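Local coordinates for protein 3-deoxy-manno-octulosonate cytidylyltransferase (Escherichia coli, PDB 1H7E) that catalyses the transfer of CMP from CTP to the eight-carbon sugar KDO, giving CMP-KDO and diphosphate, a step that probably supplies this sugar for lipopolysaccharide, at residues I5-R10 with A44-A49; S75-L80 with D181-Y186; M101-D106 with E216-G221; V122-H127 with I210-F215; K141-T146 with S156-P161. One frame throughout, in Å; residues are numbered along the deposited sequence.

Contact 1 (I5-R10 with A44-A49); sequences IVIPAR and AEVWVA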
# COMPACT_ATOMS: atom_id res chain seq x y z
N ILE A 5 -25.03 13.42 -5.68
CA ILE A 5 -24.24 13.63 -4.49
C ILE A 5 -25.08 13.25 -3.29
O ILE A 5 -26.24 13.65 -3.20
CB ILE A 5 -23.80 15.10 -4.33
CG1 ILE A 5 -22.73 15.43 -5.36
CG2 ILE A 5 -23.33 15.37 -2.90
CD1 ILE A 5 -22.38 16.90 -5.40
N VAL A 6 -24.52 12.42 -2.41
CA VAL A 6 -25.22 12.00 -1.20
C VAL A 6 -24.42 12.51 -0.01
O VAL A 6 -23.20 12.33 0.06
CB VAL A 6 -25.36 10.45 -1.11
CG1 VAL A 6 -26.03 10.07 0.19
CG2 VAL A 6 -26.17 9.93 -2.28
N ILE A 7 -25.10 13.20 0.89
CA ILE A 7 -24.47 13.76 2.07
C ILE A 7 -25.00 13.06 3.32
O ILE A 7 -26.16 13.25 3.69
CB ILE A 7 -24.78 15.27 2.21
CG1 ILE A 7 -24.33 16.03 0.97
CG2 ILE A 7 -24.10 15.85 3.47
CD1 ILE A 7 -24.96 17.41 0.87
N PRO A 8 -24.20 12.17 3.93
CA PRO A 8 -24.61 11.45 5.15
C PRO A 8 -24.65 12.48 6.27
O PRO A 8 -23.67 13.21 6.47
CB PRO A 8 -23.45 10.47 5.39
CG PRO A 8 -22.87 10.27 4.05
CD PRO A 8 -22.90 11.66 3.46
N ALA A 9 -25.75 12.56 7.00
CA ALA A 9 -25.85 13.54 8.06
C ALA A 9 -26.56 12.99 9.28
O ALA A 9 -27.77 13.15 9.42
CB ALA A 9 -26.57 14.80 7.56
N ARG A 10 -25.81 12.31 10.14
CA ARG A 10 -26.39 11.78 11.36
C ARG A 10 -26.22 12.76 12.54
O ARG A 10 -25.15 13.35 12.74
CB ARG A 10 -25.88 10.36 11.67
CG ARG A 10 -24.38 10.11 11.49
CD ARG A 10 -24.08 8.61 11.53
NE ARG A 10 -24.69 7.93 12.68
CZ ARG A 10 -25.14 6.68 12.67
NH1 ARG A 10 -25.05 5.94 11.57
NH2 ARG A 10 -25.71 6.17 13.76
N ALA A 44 -26.75 15.74 -11.14
CA ALA A 44 -28.20 15.78 -11.35
C ALA A 44 -29.03 16.09 -10.11
O ALA A 44 -29.98 16.86 -10.18
CB ALA A 44 -28.66 14.48 -11.97
N GLU A 45 -28.70 15.46 -8.99
CA GLU A 45 -29.45 15.68 -7.75
C GLU A 45 -28.53 15.64 -6.56
O GLU A 45 -27.48 15.00 -6.59
CB GLU A 45 -30.50 14.57 -7.54
CG GLU A 45 -31.51 14.35 -8.66
CD GLU A 45 -32.18 12.98 -8.58
OE1 GLU A 45 -32.40 12.49 -7.45
OE2 GLU A 45 -32.49 12.40 -9.64
N VAL A 46 -28.96 16.25 -5.47
CA VAL A 46 -28.22 16.26 -4.23
C VAL A 46 -29.16 15.81 -3.14
O VAL A 46 -30.27 16.34 -2.98
CB VAL A 46 -27.65 17.67 -3.91
CG1 VAL A 46 -26.90 17.64 -2.58
CG2 VAL A 46 -26.70 18.12 -5.02
N TRP A 47 -28.73 14.79 -2.39
CA TRP A 47 -29.52 14.21 -1.30
C TRP A 47 -28.81 14.17 0.04
O TRP A 47 -27.61 13.92 0.09
CB TRP A 47 -29.85 12.76 -1.63
CG TRP A 47 -30.78 12.59 -2.76
CD1 TRP A 47 -30.47 12.58 -4.10
CD2 TRP A 47 -32.18 12.34 -2.66
NE1 TRP A 47 -31.61 12.33 -4.84
CE2 TRP A 47 -32.67 12.18 -3.98
CE3 TRP A 47 -33.07 12.23 -1.58
CZ2 TRP A 47 -34.02 11.92 -4.25
CZ3 TRP A 47 -34.40 11.97 -1.85
CH2 TRP A 47 -34.86 11.82 -3.17
N VAL A 48 -29.57 14.30 1.12
CA VAL A 48 -29.03 14.19 2.48
C VAL A 48 -29.60 12.87 3.00
O VAL A 48 -30.81 12.64 2.96
CB VAL A 48 -29.51 15.34 3.40
CG1 VAL A 48 -29.06 15.09 4.82
CG2 VAL A 48 -28.97 16.67 2.91
N ALA A 49 -28.70 11.97 3.41
CA ALA A 49 -29.09 10.66 3.92
C ALA A 49 -28.99 10.73 5.43
O ALA A 49 -27.92 11.00 5.98
CB ALA A 49 -28.17 9.58 3.36

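Contact 2 (S75-L80 with D181-Y186); sequences SGTDRL and DVLQNY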
# COMPACT_ATOMS: atom_id res chain seq x y z
N SER A 75 -21.41 1.06 9.00
CA SER A 75 -20.55 1.95 8.23
C SER A 75 -21.25 2.95 7.33
O SER A 75 -22.34 2.68 6.81
CB SER A 75 -19.59 1.10 7.41
OG SER A 75 -20.27 0.28 6.48
N GLY A 76 -20.61 4.09 7.12
CA GLY A 76 -21.18 5.11 6.27
C GLY A 76 -21.34 4.66 4.82
O GLY A 76 -22.06 5.31 4.05
N THR A 77 -20.64 3.59 4.44
CA THR A 77 -20.73 3.06 3.08
C THR A 77 -21.97 2.19 3.00
O THR A 77 -22.60 2.14 1.94
CB THR A 77 -19.46 2.29 2.65
OG1 THR A 77 -18.35 3.19 2.71
CG2 THR A 77 -19.57 1.80 1.22
N ASP A 78 -22.32 1.53 4.10
CA ASP A 78 -23.53 0.71 4.14
C ASP A 78 -24.75 1.63 3.96
O ASP A 78 -25.73 1.24 3.33
CB ASP A 78 -23.69 -0.04 5.46
CG ASP A 78 -22.74 -1.22 5.60
OD1 ASP A 78 -22.49 -1.95 4.61
OD2 ASP A 78 -22.25 -1.42 6.73
N ARG A 79 -24.69 2.83 4.55
CA ARG A 79 -25.77 3.80 4.43
C ARG A 79 -25.96 4.22 2.97
O ARG A 79 -27.09 4.38 2.51
CB ARG A 79 -25.50 5.00 5.32
CG ARG A 79 -26.48 6.16 5.14
CD ARG A 79 -26.30 7.25 6.23
NE ARG A 79 -27.12 7.00 7.41
CZ ARG A 79 -26.77 6.24 8.45
NH1 ARG A 79 -25.58 5.65 8.50
NH2 ARG A 79 -27.65 5.99 9.41
N LEU A 80 -24.86 4.37 2.24
CA LEU A 80 -24.91 4.74 0.82
C LEU A 80 -25.49 3.60 -0.03
O LEU A 80 -26.12 3.85 -1.05
CB LEU A 80 -23.50 5.14 0.32
CG LEU A 80 -23.31 5.67 -1.10
CD1 LEU A 80 -24.06 6.97 -1.29
CD2 LEU A 80 -21.84 5.91 -1.35
N ASP A 181 -22.07 -0.28 -9.80
CA ASP A 181 -21.79 -1.70 -9.62
C ASP A 181 -20.94 -2.04 -8.39
O ASP A 181 -21.06 -3.14 -7.85
CB ASP A 181 -21.20 -2.34 -10.88
CG ASP A 181 -19.94 -1.65 -11.36
OD1 ASP A 181 -19.94 -1.07 -12.46
OD2 ASP A 181 -18.91 -1.71 -10.64
N VAL A 182 -20.15 -1.08 -7.90
CA VAL A 182 -19.34 -1.32 -6.70
C VAL A 182 -20.24 -1.40 -5.48
O VAL A 182 -20.10 -2.29 -4.64
CB VAL A 182 -18.27 -0.22 -6.48
CG1 VAL A 182 -17.54 -0.44 -5.16
CG2 VAL A 182 -17.28 -0.23 -7.63
N LEU A 183 -21.21 -0.49 -5.43
CA LEU A 183 -22.15 -0.44 -4.32
C LEU A 183 -23.11 -1.63 -4.33
O LEU A 183 -23.49 -2.11 -3.26
CB LEU A 183 -22.91 0.89 -4.34
CG LEU A 183 -22.03 2.13 -4.09
CD1 LEU A 183 -22.85 3.37 -4.30
CD2 LEU A 183 -21.44 2.11 -2.68
N GLN A 184 -23.46 -2.14 -5.51
CA GLN A 184 -24.36 -3.31 -5.63
C GLN A 184 -23.72 -4.58 -5.10
O GLN A 184 -24.41 -5.48 -4.60
CB GLN A 184 -24.76 -3.55 -7.08
CG GLN A 184 -25.68 -2.48 -7.63
CD GLN A 184 -26.05 -2.71 -9.07
OE1 GLN A 184 -25.20 -2.77 -9.95
NE2 GLN A 184 -27.35 -2.81 -9.33
N ASN A 185 -22.40 -4.67 -5.23
CA ASN A 185 -21.64 -5.83 -4.77
C ASN A 185 -20.94 -5.62 -3.42
O ASN A 185 -20.32 -6.54 -2.90
CB ASN A 185 -20.58 -6.20 -5.81
CG ASN A 185 -21.18 -6.59 -7.14
OD1 ASN A 185 -22.17 -7.34 -7.19
ND2 ASN A 185 -20.60 -6.09 -8.23
N TYR A 186 -21.13 -4.45 -2.82
CA TYR A 186 -20.45 -4.12 -1.58
C TYR A 186 -20.73 -4.95 -0.36
O TYR A 186 -19.80 -5.29 0.36
CB TYR A 186 -20.65 -2.64 -1.21
CG TYR A 186 -19.77 -2.20 -0.06
CD1 TYR A 186 -18.41 -1.87 -0.25
CD2 TYR A 186 -20.28 -2.11 1.24
CE1 TYR A 186 -17.60 -1.47 0.82
CE2 TYR A 186 -19.48 -1.71 2.31
CZ TYR A 186 -18.15 -1.40 2.10
OH TYR A 186 -17.40 -0.99 3.17

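Contact 3 (M101-D106 with E216-G221); sequences MIRPRD and EVAATG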
# COMPACT_ATOMS: atom_id res chain seq x y z
N MET A 101 -16.62 23.75 4.40
CA MET A 101 -15.74 24.52 3.53
C MET A 101 -15.27 23.81 2.27
O MET A 101 -14.33 24.25 1.61
CB MET A 101 -14.55 25.07 4.33
CG MET A 101 -15.00 26.03 5.44
SD MET A 101 -13.72 27.17 5.93
CE MET A 101 -13.49 28.09 4.35
N ILE A 102 -15.98 22.74 1.92
CA ILE A 102 -15.70 21.95 0.73
C ILE A 102 -15.69 22.86 -0.51
O ILE A 102 -16.52 23.76 -0.62
CB ILE A 102 -16.80 20.84 0.58
CG1 ILE A 102 -16.63 20.07 -0.73
CG2 ILE A 102 -18.21 21.43 0.59
CD1 ILE A 102 -15.36 19.30 -0.80
N ARG A 103 -14.71 22.69 -1.39
CA ARG A 103 -14.64 23.48 -2.61
C ARG A 103 -15.30 22.73 -3.76
O ARG A 103 -14.87 21.64 -4.12
CB ARG A 103 -13.19 23.77 -3.03
CG ARG A 103 -12.43 24.74 -2.13
CD ARG A 103 -11.05 25.03 -2.73
NE ARG A 103 -10.22 23.83 -2.78
CZ ARG A 103 -9.28 23.52 -1.89
NH1 ARG A 103 -9.02 24.33 -0.87
NH2 ARG A 103 -8.66 22.35 -1.98
N PRO A 104 -16.35 23.31 -4.37
CA PRO A 104 -17.06 22.68 -5.49
C PRO A 104 -16.14 22.18 -6.61
O PRO A 104 -16.41 21.14 -7.21
CB PRO A 104 -17.96 23.81 -5.98
CG PRO A 104 -18.36 24.47 -4.70
CD PRO A 104 -17.05 24.54 -3.93
N ARG A 105 -15.07 22.93 -6.88
CA ARG A 105 -14.12 22.56 -7.93
C ARG A 105 -13.42 21.23 -7.66
O ARG A 105 -13.09 20.49 -8.58
CB ARG A 105 -13.08 23.68 -8.13
CG ARG A 105 -13.10 24.37 -9.52
CD ARG A 105 -14.52 24.82 -10.00
NE ARG A 105 -15.13 25.89 -9.20
CZ ARG A 105 -16.44 26.07 -9.05
NH1 ARG A 105 -17.31 25.27 -9.66
NH2 ARG A 105 -16.90 27.04 -8.27
N ASP A 106 -13.20 20.91 -6.39
CA ASP A 106 -12.55 19.64 -6.03
C ASP A 106 -13.45 18.45 -6.33
O ASP A 106 -12.97 17.38 -6.72
CB ASP A 106 -12.16 19.61 -4.55
CG ASP A 106 -11.04 20.59 -4.22
OD1 ASP A 106 -10.39 21.12 -5.15
OD2 ASP A 106 -10.84 20.83 -3.01
N GLU A 216 -4.95 14.42 -6.54
CA GLU A 216 -4.38 15.45 -5.69
C GLU A 216 -4.98 16.85 -5.91
O GLU A 216 -5.11 17.30 -7.05
CB GLU A 216 -2.86 15.49 -5.89
CG GLU A 216 -2.17 16.37 -4.88
CD GLU A 216 -0.67 16.44 -5.03
OE1 GLU A 216 -0.06 15.53 -5.62
OE2 GLU A 216 -0.10 17.42 -4.54
N VAL A 217 -5.35 17.52 -4.82
CA VAL A 217 -5.89 18.88 -4.86
C VAL A 217 -5.12 19.74 -3.85
O VAL A 217 -4.24 19.23 -3.16
CB VAL A 217 -7.41 18.93 -4.53
CG1 VAL A 217 -8.19 18.14 -5.58
CG2 VAL A 217 -7.69 18.42 -3.12
N ALA A 218 -5.43 21.04 -3.78
CA ALA A 218 -4.76 21.94 -2.83
C ALA A 218 -5.22 21.66 -1.39
O ALA A 218 -6.26 21.02 -1.19
CB ALA A 218 -5.04 23.38 -3.21
N ALA A 219 -4.45 22.10 -0.39
CA ALA A 219 -4.82 21.88 1.01
C ALA A 219 -6.25 22.40 1.22
O ALA A 219 -6.57 23.52 0.83
CB ALA A 219 -3.85 22.60 1.95
N THR A 220 -7.11 21.55 1.78
CA THR A 220 -8.50 21.91 2.00
C THR A 220 -8.69 22.76 3.25
O THR A 220 -7.73 23.05 3.97
CB THR A 220 -9.40 20.65 2.06
OG1 THR A 220 -8.95 19.80 3.12
CG2 THR A 220 -9.37 19.88 0.73
N GLY A 221 -9.94 23.20 3.48
CA GLY A 221 -10.26 24.00 4.64
C GLY A 221 -10.45 23.14 5.87
O GLY A 221 -10.70 21.94 5.74
O HOH W 1 -11.32 23.16 0.89
O HOH W 2 -7.73 22.34 -5.01

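Contact 4 (V122-H127 with I210-F215); sequences VATLCH and INIRTF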
# COMPACT_ATOMS: atom_id res chain seq x y z
N VAL A 122 -13.66 3.35 -8.18
CA VAL A 122 -13.74 4.30 -7.06
C VAL A 122 -12.64 5.35 -7.19
O VAL A 122 -11.54 5.06 -7.65
CB VAL A 122 -13.51 3.56 -5.71
CG1 VAL A 122 -13.68 4.51 -4.52
CG2 VAL A 122 -14.42 2.33 -5.58
N ALA A 123 -12.97 6.58 -6.80
CA ALA A 123 -12.02 7.68 -6.82
C ALA A 123 -12.16 8.46 -5.50
O ALA A 123 -13.22 8.45 -4.87
CB ALA A 123 -12.25 8.59 -8.01
N THR A 124 -11.06 9.07 -5.05
CA THR A 124 -11.07 9.84 -3.83
C THR A 124 -10.03 10.95 -3.96
O THR A 124 -9.40 11.07 -5.02
CB THR A 124 -10.83 8.95 -2.58
OG1 THR A 124 -11.07 9.72 -1.40
CG2 THR A 124 -9.37 8.39 -2.56
N LEU A 125 -9.90 11.77 -2.93
CA LEU A 125 -8.99 12.91 -2.96
C LEU A 125 -7.87 12.87 -1.92
O LEU A 125 -7.96 12.18 -0.91
CB LEU A 125 -9.79 14.21 -2.76
CG LEU A 125 -10.88 14.53 -3.79
CD1 LEU A 125 -11.63 15.77 -3.32
CD2 LEU A 125 -10.28 14.72 -5.18
N CYS A 126 -6.83 13.67 -2.18
CA CYS A 126 -5.70 13.79 -1.26
C CYS A 126 -5.01 15.15 -1.50
O CYS A 126 -5.24 15.81 -2.52
CB CYS A 126 -4.70 12.64 -1.48
SG CYS A 126 -3.83 12.69 -3.03
N HIS A 127 -4.25 15.61 -0.51
CA HIS A 127 -3.48 16.85 -0.66
C HIS A 127 -2.16 16.70 0.12
O HIS A 127 -2.07 15.88 1.03
CB HIS A 127 -4.26 18.12 -0.25
CG HIS A 127 -4.54 18.25 1.22
ND1 HIS A 127 -3.59 18.63 2.13
CD2 HIS A 127 -5.69 18.10 1.92
CE1 HIS A 127 -4.14 18.71 3.34
NE2 HIS A 127 -5.42 18.39 3.23
N ILE A 210 -10.22 -4.02 -5.49
CA ILE A 210 -10.94 -2.94 -6.17
C ILE A 210 -10.03 -1.71 -6.14
O ILE A 210 -9.62 -1.23 -5.08
CB ILE A 210 -12.27 -2.65 -5.47
CG1 ILE A 210 -13.21 -3.84 -5.65
CG2 ILE A 210 -12.90 -1.36 -6.03
CD1 ILE A 210 -14.33 -3.88 -4.63
N ASN A 211 -9.71 -1.21 -7.33
CA ASN A 211 -8.83 -0.06 -7.46
C ASN A 211 -9.44 1.26 -7.02
O ASN A 211 -10.58 1.57 -7.33
CB ASN A 211 -8.34 0.06 -8.90
CG ASN A 211 -7.33 1.18 -9.07
OD1 ASN A 211 -6.33 1.23 -8.36
ND2 ASN A 211 -7.62 2.11 -10.00
N ILE A 212 -8.65 2.05 -6.29
CA ILE A 212 -9.10 3.35 -5.84
C ILE A 212 -8.09 4.37 -6.36
O ILE A 212 -6.91 4.32 -5.98
CB ILE A 212 -9.15 3.43 -4.30
CG1 ILE A 212 -10.09 2.37 -3.72
CG2 ILE A 212 -9.56 4.85 -3.86
CD1 ILE A 212 -10.05 2.34 -2.18
N ARG A 213 -8.52 5.23 -7.29
CA ARG A 213 -7.64 6.26 -7.81
C ARG A 213 -7.77 7.48 -6.91
O ARG A 213 -8.87 7.89 -6.56
CB ARG A 213 -7.95 6.59 -9.27
CG ARG A 213 -6.95 7.58 -9.87
CD ARG A 213 -6.86 7.46 -11.39
NE ARG A 213 -6.41 6.13 -11.79
CZ ARG A 213 -6.86 5.46 -12.85
NH1 ARG A 213 -7.78 6.00 -13.65
NH2 ARG A 213 -6.43 4.22 -13.07
N THR A 214 -6.63 8.07 -6.55
CA THR A 214 -6.61 9.18 -5.61
C THR A 214 -6.03 10.44 -6.23
O THR A 214 -4.80 10.53 -6.36
CB THR A 214 -5.76 8.78 -4.33
OG1 THR A 214 -6.21 7.51 -3.84
CG2 THR A 214 -5.95 9.76 -3.20
N PHE A 215 -6.90 11.41 -6.55
CA PHE A 215 -6.54 12.70 -7.16
C PHE A 215 -6.06 13.77 -6.19
O PHE A 215 -6.71 14.07 -5.19
CB PHE A 215 -7.72 13.28 -7.95
CG PHE A 215 -8.22 12.37 -9.02
CD1 PHE A 215 -7.67 12.41 -10.29
CD2 PHE A 215 -9.22 11.45 -8.74
CE1 PHE A 215 -8.11 11.54 -11.28
CE2 PHE A 215 -9.68 10.58 -9.72
CZ PHE A 215 -9.12 10.62 -10.99

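Contact 5 (K141-T146 with S156-P161); sequences KVVVNT and SPIPYP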
# COMPACT_ATOMS: atom_id res chain seq x y z
N LYS A 141 -2.78 8.73 5.85
CA LYS A 141 -1.83 8.94 4.77
C LYS A 141 -2.13 7.95 3.65
O LYS A 141 -2.70 6.87 3.87
CB LYS A 141 -0.38 8.71 5.27
CG LYS A 141 0.25 9.91 6.02
CD LYS A 141 -0.39 10.22 7.36
CE LYS A 141 -0.34 9.06 8.36
NZ LYS A 141 -0.69 9.50 9.75
N VAL A 142 -1.78 8.34 2.43
CA VAL A 142 -1.93 7.47 1.29
C VAL A 142 -0.65 7.56 0.45
O VAL A 142 -0.00 8.60 0.41
CB VAL A 142 -3.20 7.83 0.44
CG1 VAL A 142 -3.16 9.29 -0.05
CG2 VAL A 142 -3.35 6.86 -0.74
N VAL A 143 -0.26 6.45 -0.16
CA VAL A 143 0.88 6.39 -1.06
C VAL A 143 0.29 5.91 -2.39
O VAL A 143 -0.50 4.97 -2.39
CB VAL A 143 1.94 5.38 -0.57
CG1 VAL A 143 3.03 5.22 -1.65
CG2 VAL A 143 2.58 5.91 0.71
N VAL A 144 0.69 6.54 -3.50
CA VAL A 144 0.15 6.20 -4.82
C VAL A 144 1.21 5.82 -5.84
O VAL A 144 2.38 6.13 -5.65
CB VAL A 144 -0.68 7.41 -5.41
CG1 VAL A 144 -1.77 7.87 -4.42
CG2 VAL A 144 0.25 8.58 -5.73
N ASN A 145 0.80 5.13 -6.90
CA ASN A 145 1.70 4.72 -7.99
C ASN A 145 1.69 5.77 -9.12
O ASN A 145 1.09 6.84 -8.93
CB ASN A 145 1.37 3.28 -8.49
CG ASN A 145 0.03 3.17 -9.22
OD1 ASN A 145 -0.62 4.16 -9.54
ND2 ASN A 145 -0.40 1.95 -9.46
N THR A 146 2.35 5.52 -10.26
CA THR A 146 2.39 6.51 -11.36
C THR A 146 1.03 6.89 -11.98
O THR A 146 0.89 7.98 -12.53
CB THR A 146 3.35 6.14 -12.54
OG1 THR A 146 3.07 4.83 -13.04
CG2 THR A 146 4.78 6.22 -12.09
N SER A 156 -0.25 5.05 10.02
CA SER A 156 1.22 5.10 10.20
C SER A 156 1.81 6.03 9.15
O SER A 156 1.29 6.14 8.04
CB SER A 156 1.91 3.76 9.97
OG SER A 156 1.66 2.83 10.99
N PRO A 157 2.92 6.71 9.49
CA PRO A 157 3.49 7.59 8.48
C PRO A 157 4.09 6.75 7.35
O PRO A 157 5.01 5.95 7.58
CB PRO A 157 4.59 8.34 9.25
CG PRO A 157 4.14 8.28 10.67
CD PRO A 157 3.60 6.87 10.79
N ILE A 158 3.51 6.85 6.16
CA ILE A 158 4.03 6.14 5.00
C ILE A 158 4.16 7.22 3.90
O ILE A 158 3.27 8.04 3.74
CB ILE A 158 3.11 4.94 4.52
CG1 ILE A 158 1.66 5.40 4.32
CG2 ILE A 158 3.18 3.77 5.52
CD1 ILE A 158 0.81 4.32 3.63
N PRO A 159 5.26 7.23 3.14
CA PRO A 159 6.39 6.30 3.25
C PRO A 159 7.21 6.54 4.52
O PRO A 159 7.22 7.65 5.08
CB PRO A 159 7.20 6.61 1.99
CG PRO A 159 6.99 8.09 1.82
CD PRO A 159 5.50 8.22 2.07
N TYR A 160 7.83 5.47 5.03
CA TYR A 160 8.67 5.59 6.21
C TYR A 160 9.83 6.54 5.83
O TYR A 160 10.41 6.40 4.75
CB TYR A 160 9.20 4.22 6.62
CG TYR A 160 10.14 4.29 7.80
CD1 TYR A 160 9.66 4.30 9.10
CD2 TYR A 160 11.52 4.40 7.60
CE1 TYR A 160 10.53 4.42 10.19
CE2 TYR A 160 12.40 4.51 8.68
CZ TYR A 160 11.89 4.53 9.96
OH TYR A 160 12.75 4.67 11.03
N PRO A 161 10.20 7.48 6.72
CA PRO A 161 11.30 8.38 6.35
C PRO A 161 12.73 7.87 6.61
O PRO A 161 13.41 8.38 7.51
CB PRO A 161 10.98 9.62 7.18
CG PRO A 161 10.51 9.03 8.46
CD PRO A 161 9.67 7.81 8.06
O HOH W 3 1.82 9.79 2.13

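Contact 1 (I5-R10 with A44-A49)
Ile5 to Pro8 pair in parallel with Val46 to Ala49, the two short strand axes approaching to 4.5 Å with a crossing angle of -22°, and five main-chain hydrogen bonds alternate across the ladder. The shortest runs from Ile7 N to Trp47 O at 2.7 Å; Ile5 O receives Trp47 N in a bond that is almost straight (172° at the hydrogen). The ladder continues just past strand 3-8, since Ala9 N still donates to Ala49 O at 2.9 Å.

On one face of the sheet Ile7 reaches across by its tip: CD1 lies 4.0 Å from Val46 CG1, and the two side chains cross obliquely. CG1 of Val48 stands anti to its backbone N (chi1 173°), which turns it to Ala9 CB at 3.7 Å. On the other face Val6 CG1 meets the methyl of Ala49 at 3.9 Å. Trp47, on this same face, sends its indole away from strand 3-8, and its NE1 donates in the ring plane to Glu45 OE1 (2.7 Å), whose carboxylate also salt-bridges Lys2 through OE2.

Helix 29-38, which connects the two strands in a beta-alpha-beta crossover, covers the Ile7, Val46 and Val48 face. Helix 76-86 packs on Val6 and Ala49, while strands 91-94 and 65-68 flank the pair within the sheet.

Contact 2 (S75-L80 with D181-Y186)
Thr77 and Leu80, in the capped first turns of helix 76-86, meet Leu183 and Tyr186 at the short helix 180-185 in a buried helix-to-helix contact. The evidence for the cap is a reciprocal pair of weak bonds: Asp78 N to Ser75 OG at 3.4 Å, and Ser75 N to Asp78 OD2 at 3.5 Å, together a capping box.

The methyl of Thr77 does the main touching. Its CG2 stands 3.6 Å from the centroid of the Tyr186 ring and only 13° off the ring normal, a CH-pi contact over the middle of the face. With chi1 at -60°, OG1 is set beside the backbone N and CG2 anti to it, which gives the ring the methyl. Asp78 approaches the same ring at its edge, OD1 lying 3.8 Å from CE2. The ring's hydroxyl is hydrogen-bonded to Glu201, so the tyrosine is fixed at its far end as well. Further along, Leu80 and Leu183 cross at about a right angle, with CG of Leu80 4.0 Å from CD1 of Leu183.

Tyr178 of strand 169-179 touches Thr77, Leu80 and Leu183 from the sheet, Val81 and Met84 extend the helix 76-86 surface under Leu183, and helix 203-207 adjoins Tyr186.

Contact 3 (M101-D106 with E216-G221)
Arg103 grips the 216-221 loop at one end of this contact and Asp106 packs against it there, whereas at the other end Met101 meets Gly221 only loosely. In the close part the guanidinium of Arg103 works by its edge: NH2 donates to Ala218 O at 2.9 Å and NH1 to Ala219 O at 3.1 Å, the latter nearly straight (168°). Both oxygens lie near the guanidinium plane, yet the nitrogens sit well above the planes of the two carbonyls. The bend at chi3 (-64°) swings NE round on the way to this position. NH2 also forms a salt bridge with Asp106 OD2 at 2.9 Å, although the hydrogen bond within it is weak, bent to 125°. The Asp106 carboxylate rests against Val217, OD1 lying 3.7 Å from CG1. Water enters even this close end, where one molecule donates to Asp106 OD1 and accepts from Ala218 N, at 2.9 Å each.

At the looser end, CB of Met101 comes no nearer than 4.4 Å to CA of the poorly ordered Gly221, and another water joins Met101 O to Gly221 N.

The pattern is an arginine at the N-cap of helix 104-116, salt-bridged to the acid at N3, that bridges successive main-chain carbonyls of the loop following strand 212-216.

Contact 4 (V122-H127 with I210-F215)
Phe215 leans back along its neighbouring strand toward Leu125, Thr124 and Ala123. Its CB stands 4.0 Å from Leu125 CD2. The first torsion (chi1 -57°) sets CG anti to the carbonyl carbon, and the ring then runs out over the sheet: CD2 passes 3.7 Å from Thr124 O, and CE2 ends 3.7 Å from Ala123 CB, which lies in the ring plane at the edge. The backbone beneath is parallel, with Thr124 N bonded to Arg213 O (2.9 Å) and Phe215 N to Thr124 O, and the axes of the short strands differ in direction by 34°. Within this chain strand 212-216 is the outermost strand at this end of the mixed central sheet, beside 122-129, which is antiparallel to 169-179 on its other side.

Across the sheet from the phenyl, Thr124 and Thr214 lie side by side. Thr124 OG1 is hydrogen-bonded to Ile175 O, and its methyl faces Thr214: CG2 is 3.5 Å from Thr214 OG1, a buried hydroxyl for which the model offers no hydrogen-bond partner. The methyl of Thr214 also meets Cys126, 3.6 Å from its CB, and Ile212 CG2 touches Thr124 CG2 at 3.8 Å. Phe153 of strand 150-154 packs against Ile212 and Thr214 on this face.

Contact 5 (K141-T146 with S156-P161)
Lys141, whose CE touches Ser156, has its NZ gripped by three main-chain carbonyls: hydrogen bonds run to Thr139 O, Ala134 O and Arg155 O. Three acceptors round one buried amine would be expected to favour its charged form. The chain gets there folded, bent at chi2 (67°) and again at chi3 (59°), which places CE 3.4 Å from Ser156 O and 4.1 Å from Pro157 CA.

No direct hydrogen bond joins the two segments. A water lies 2.8 Å from Val142 O and equally close to Ile158 O, in a position to bridge them, but it has more acceptors within reach than protons to give. The rest is apolar. Ile158 CG1 occupies the crowded position between its backbone N and carbonyl carbon (chi1 52°), and there it is 4.0 Å from Lys141 CB and 3.8 Å from Val143 CG2. That same valine methyl also meets Ile158 CD1, and it touches CD of Pro159 at 4.0 Å. The peptide before Pro159 is cis, and Pro159 O is held by the hydroxyl of Tyr169.

Strand 141-144 belongs to an antiparallel hairpin with 150-154, and the proline-rich segment after it reaches the second subunit. Ser156 OG bonds Pro157 O of that subunit and Pro157 O receives its Ser156 OG, a reciprocal exchange characteristic of a symmetric homodimer interface.

Contacts 1 and 4 lie in the same mixed seven-strand sheet, their centres about 20 Å apart on opposite sides of the chain's centre; contact 4 holds the edge strand 212-216, while contact 1 pairs two strands inside the opposite edge strand 65-68. Contact 2 touches both: Leu80 packs on Val6, and Val182 on Val122. Contact 3 continues from contact 4 where strand 212-216 runs into its loop, Val217 N probably bonding Cys126 O. Contact 5, about 31 Å from contact 1 between centres, meets contact 4 through Val142 and Val144 and carries the fold to the dimer partner. Along the chain contact 1 closes first; contacts 2 and 3 interleave, and contact 5 is nested within contact 4, itself nested within contact 3.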